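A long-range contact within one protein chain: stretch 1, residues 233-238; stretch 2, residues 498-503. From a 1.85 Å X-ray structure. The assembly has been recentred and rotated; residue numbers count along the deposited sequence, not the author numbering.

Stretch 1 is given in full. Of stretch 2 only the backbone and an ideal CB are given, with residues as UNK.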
ATOM      1  N   PRO A 233      -6.856   1.043  13.235  1.00 17.40           N
ATOM      2  CA  PRO A 233      -7.763   1.523  14.297  1.00 18.23           C
ATOM      3  C   PRO A 233      -7.189   1.354  15.701  1.00 19.10           C
ATOM      4  O   PRO A 233      -7.683   1.977  16.643  1.00 20.42           O
ATOM      5  CB  PRO A 233      -9.022   0.661  14.107  1.00 18.55           C
ATOM      6  CG  PRO A 233      -8.497  -0.618  13.429  1.00 20.16           C
ATOM      7  CD  PRO A 233      -7.360  -0.164  12.560  1.00 18.38           C
ATOM      8  N   GLN A 234      -6.169   0.518  15.858  1.00 18.46           N
ATOM      9  CA  GLN A 234      -5.651   0.237  17.187  1.00 19.97           C
ATOM     10  C   GLN A 234      -4.597   1.251  17.629  1.00 18.45           C
ATOM     11  O   GLN A 234      -4.496   1.529  18.807  1.00 18.09           O
ATOM     12  CB  GLN A 234      -5.103  -1.181  17.274  1.00 20.44           C
ATOM     13  CG  GLN A 234      -6.177  -2.285  17.137  1.00 26.21           C
ATOM     14  CD  GLN A 234      -7.195  -2.245  18.274  1.00 32.33           C
ATOM     15  OE1 GLN A 234      -7.882  -1.236  18.491  1.00 36.10           O
ATOM     16  NE2 GLN A 234      -7.295  -3.339  19.003  1.00 36.21           N
ATOM     17  N   ASN A 235      -3.880   1.850  16.673  1.00 16.97           N
ATOM     18  CA  ASN A 235      -2.840   2.855  17.029  1.00 17.13           C
ATOM     19  C   ASN A 235      -2.929   4.223  16.342  1.00 16.29           C
ATOM     20  O   ASN A 235      -2.456   5.232  16.886  1.00 15.80           O
ATOM     21  CB  ASN A 235      -1.434   2.248  16.875  1.00 17.73           C
ATOM     22  CG  ASN A 235      -1.190   1.673  15.494  1.00 18.16           C
ATOM     23  OD1 ASN A 235      -1.200   2.395  14.498  1.00 17.59           O
ATOM     24  ND2 ASN A 235      -0.969   0.358  15.431  1.00 22.34           N
ATOM     25  N   GLY A 236      -3.522   4.267  15.156  1.00 14.41           N
ATOM     26  CA  GLY A 236      -3.598   5.504  14.384  1.00 14.93           C
ATOM     27  C   GLY A 236      -2.267   6.067  13.857  1.00 14.76           C
ATOM     28  O   GLY A 236      -2.239   7.195  13.390  1.00 15.28           O
ATOM     29  N   ILE A 237      -1.183   5.279  13.894  1.00 15.16           N
ATOM     30  CA  ILE A 237       0.137   5.735  13.381  1.00 15.82           C
ATOM     31  C   ILE A 237       0.570   5.028  12.100  1.00 14.95           C
ATOM     32  O   ILE A 237       1.418   5.530  11.354  1.00 14.38           O
ATOM     33  CB  ILE A 237       1.251   5.678  14.465  1.00 15.48           C
ATOM     34  CG1 ILE A 237       1.725   4.236  14.718  1.00 15.34           C
ATOM     35  CG2 ILE A 237       0.772   6.278  15.755  1.00 17.16           C
ATOM     36  CD1 ILE A 237       3.026   4.172  15.542  1.00 16.96           C
ATOM     37  N   PHE A 238      -0.039   3.871  11.836  1.00 14.49           N
ATOM     38  CA  PHE A 238       0.232   3.109  10.613  1.00 15.80           C
ATOM     39  C   PHE A 238      -1.008   3.079   9.694  1.00 16.28           C
ATOM     40  O   PHE A 238      -2.146   3.214  10.144  1.00 16.40           O
ATOM     41  CB  PHE A 238       0.615   1.659  10.884  1.00 16.07           C
ATOM     42  CG  PHE A 238       1.850   1.467  11.708  1.00 16.34           C
ATOM     43  CD1 PHE A 238       3.100   1.805  11.185  1.00 17.76           C
ATOM     44  CD2 PHE A 238       1.772   0.868  13.005  1.00 14.18           C
ATOM     45  CE1 PHE A 238       4.280   1.590  11.942  1.00 16.76           C
ATOM     46  CE2 PHE A 238       2.956   0.644  13.767  1.00 14.86           C
ATOM     47  CZ  PHE A 238       4.193   1.029  13.234  1.00 15.59           C
ATOM     48  N   UNK A 498       1.210   5.574  26.646  1.00 29.81           N
ATOM     49  CA  UNK A 498       0.788   4.362  27.381  1.00 31.85           C
ATOM     50  C   UNK A 498      -0.020   3.399  26.508  1.00 32.99           C
ATOM     51  O   UNK A 498       0.344   2.226  26.368  1.00 33.41           O
ATOM     52  CB  UNK A 498      -0.043   4.755  28.604  1.00 31.85           C
ATOM     53  N   UNK A 499      -1.100   3.901  25.909  1.00 34.38           N
ATOM     54  CA  UNK A 499      -1.986   3.052  25.107  1.00 35.78           C
ATOM     55  C   UNK A 499      -1.293   2.529  23.855  1.00 36.79           C
ATOM     56  O   UNK A 499      -1.492   1.375  23.461  1.00 36.81           O
ATOM     57  CB  UNK A 499      -3.245   3.827  24.713  1.00 35.78           C
ATOM     58  N   UNK A 500      -0.484   3.390  23.234  1.00 38.02           N
ATOM     59  CA  UNK A 500       0.202   3.076  21.976  1.00 39.03           C
ATOM     60  C   UNK A 500       1.170   1.898  22.108  1.00 39.98           C
ATOM     61  O   UNK A 500       1.190   0.997  21.252  1.00 39.90           O
ATOM     62  CB  UNK A 500       0.962   4.307  21.480  1.00 39.03           C
ATOM     63  N   UNK A 501       1.965   1.916  23.181  1.00 41.15           N
ATOM     64  CA  UNK A 501       2.899   0.825  23.491  1.00 42.71           C
ATOM     65  C   UNK A 501       2.202  -0.478  23.905  1.00 43.53           C
ATOM     66  O   UNK A 501       2.803  -1.555  23.816  1.00 44.22           O
ATOM     67  CB  UNK A 501       3.846   1.266  24.609  1.00 42.71           C
ATOM     68  N   UNK A 502       0.946  -0.383  24.351  1.00 44.37           N
ATOM     69  CA  UNK A 502       0.116  -1.572  24.586  1.00 45.29           C
ATOM     70  C   UNK A 502      -0.199  -2.311  23.280  1.00 45.89           C
ATOM     71  O   UNK A 502      -0.238  -3.544  23.250  1.00 46.35           O
ATOM     72  CB  UNK A 502      -1.186  -1.175  25.284  1.00 45.29           C
ATOM     73  N   UNK A 503      -0.411  -1.557  22.201  1.00 46.43           N
ATOM     74  CA  UNK A 503      -0.714  -2.145  20.896  1.00 47.01           C
ATOM     75  C   UNK A 503       0.491  -2.828  20.234  1.00 47.18           C
ATOM     76  O   UNK A 503       0.331  -3.727  19.397  1.00 47.30           O
ATOM     77  CB  UNK A 503      -1.254  -1.059  19.964  1.00 47.01           C
TER

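Stretch 2 can be read position by position from its backbone, its ideal CB atoms and the surface that stretch 1 presents. Phi/psi values from 498 to 502 are helical, so a helix-tolerant residue is the general expectation over that span.

Position 498, at phi/psi -44/-55, has nothing of stretch 1 within 5.5 Å of its ideal CB, and stretch 1 barely constrains it; small or polar residues would do. It is Ser498, whose side chain is out of reach of stretch 1.

At position 499 the CA-to-CB bond runs sideways and the ideal CB again touches nothing. A short side chain would make no contact, whereas a long or aromatic one could swing its end toward the carbonyl of Gln234. The residue is Tyr499. With chi1 at -166° (t), its ring reaches back so that CE2 lies 3.7 Å from Gln234 O. That oxygen sits at the ring edge, near the ring plane, and has no hydrogen-bonding partner in the model.

Position 500 makes the closest CA-to-CA approach, its CA 5.8 Å from Asn235 CA. CA-to-CB points sideways, but below it lie Asn235 CB and the CG2 methyl of Ile237, an apolar lining that leaves room for a side chain of several carbons. Leucine, isoleucine or methionine would be reasonable. It is Leu500, in the t, p rotamer, which lowers CD1 to 3.5 Å from Asn235 CB and 3.9 Å from Ile237 CG2, an apolar contact; CD1 is also 3.5 Å from Asn235 O.

Positions 501 and 502 are out of reach of stretch 1, so many residues would fit both. They are Ser501 and Ala502. The backbone bonds here are weak, including Ala502 N to Ser498 O at 3.4 Å.

Position 503 points its CA-to-CB bond toward stretch 1, and its ideal CB is 4.3 Å from Gln234 O and 4.5 Å from Asn235 CB. The amide ND2 of Asn235 is a donor on this side, while Asn235 OD1 is already engaged by the backbone, accepting from Ile237 N at 2.9 Å and Phe238 N at 3.3 Å. An acceptor of modest length is therefore favoured: asparagine or aspartate, perhaps glutamine or glutamate with a folded chain. The residue is Asn503. Its chi1 of -173° (t) extends the amide so that Asn235 ND2 donates to Asn503 OD1 at 2.8 Å, with a nearly linear N-H...O angle of 167°. The other end of the amide packs close to stretch 1, Asn503 ND2 lying 3.0 Å from Gln234 CB.

Stretch 2, residues 498-503: SYLSAN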
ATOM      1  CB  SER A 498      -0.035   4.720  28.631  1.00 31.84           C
ATOM      2  OG  SER A 498       0.681   5.598  29.483  1.00 32.70           O
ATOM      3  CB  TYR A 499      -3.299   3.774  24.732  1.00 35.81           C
ATOM      4  CG  TYR A 499      -4.356   2.821  24.198  1.00 35.56           C
ATOM      5  CD1 TYR A 499      -5.217   2.140  25.075  1.00 35.80           C
ATOM      6  CD2 TYR A 499      -4.473   2.568  22.832  1.00 34.64           C
ATOM      7  CE1 TYR A 499      -6.182   1.238  24.597  1.00 35.36           C
ATOM      8  CE2 TYR A 499      -5.431   1.672  22.337  1.00 36.39           C
ATOM      9  CZ  TYR A 499      -6.284   1.014  23.228  1.00 36.30           C
ATOM     10  OH  TYR A 499      -7.230   0.137  22.748  1.00 35.86           O
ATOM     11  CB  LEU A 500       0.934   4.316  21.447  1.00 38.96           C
ATOM     12  CG  LEU A 500       1.341   4.335  19.975  1.00 38.78           C
ATOM     13  CD1 LEU A 500       0.103   4.441  19.099  1.00 38.16           C
ATOM     14  CD2 LEU A 500       2.300   5.485  19.688  1.00 38.82           C
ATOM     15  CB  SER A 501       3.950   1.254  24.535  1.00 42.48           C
ATOM     16  OG  SER A 501       3.392   2.066  25.550  1.00 42.48           O
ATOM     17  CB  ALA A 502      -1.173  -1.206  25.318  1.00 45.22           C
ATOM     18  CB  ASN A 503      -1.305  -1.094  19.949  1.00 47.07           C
ATOM     19  CG  ASN A 503      -1.782  -1.699  18.635  1.00 47.15           C
ATOM     20  OD1 ASN A 503      -1.211  -1.431  17.578  1.00 45.82           O
ATOM     21  ND2 ASN A 503      -2.816  -2.548  18.704  1.00 47.40           N
TER
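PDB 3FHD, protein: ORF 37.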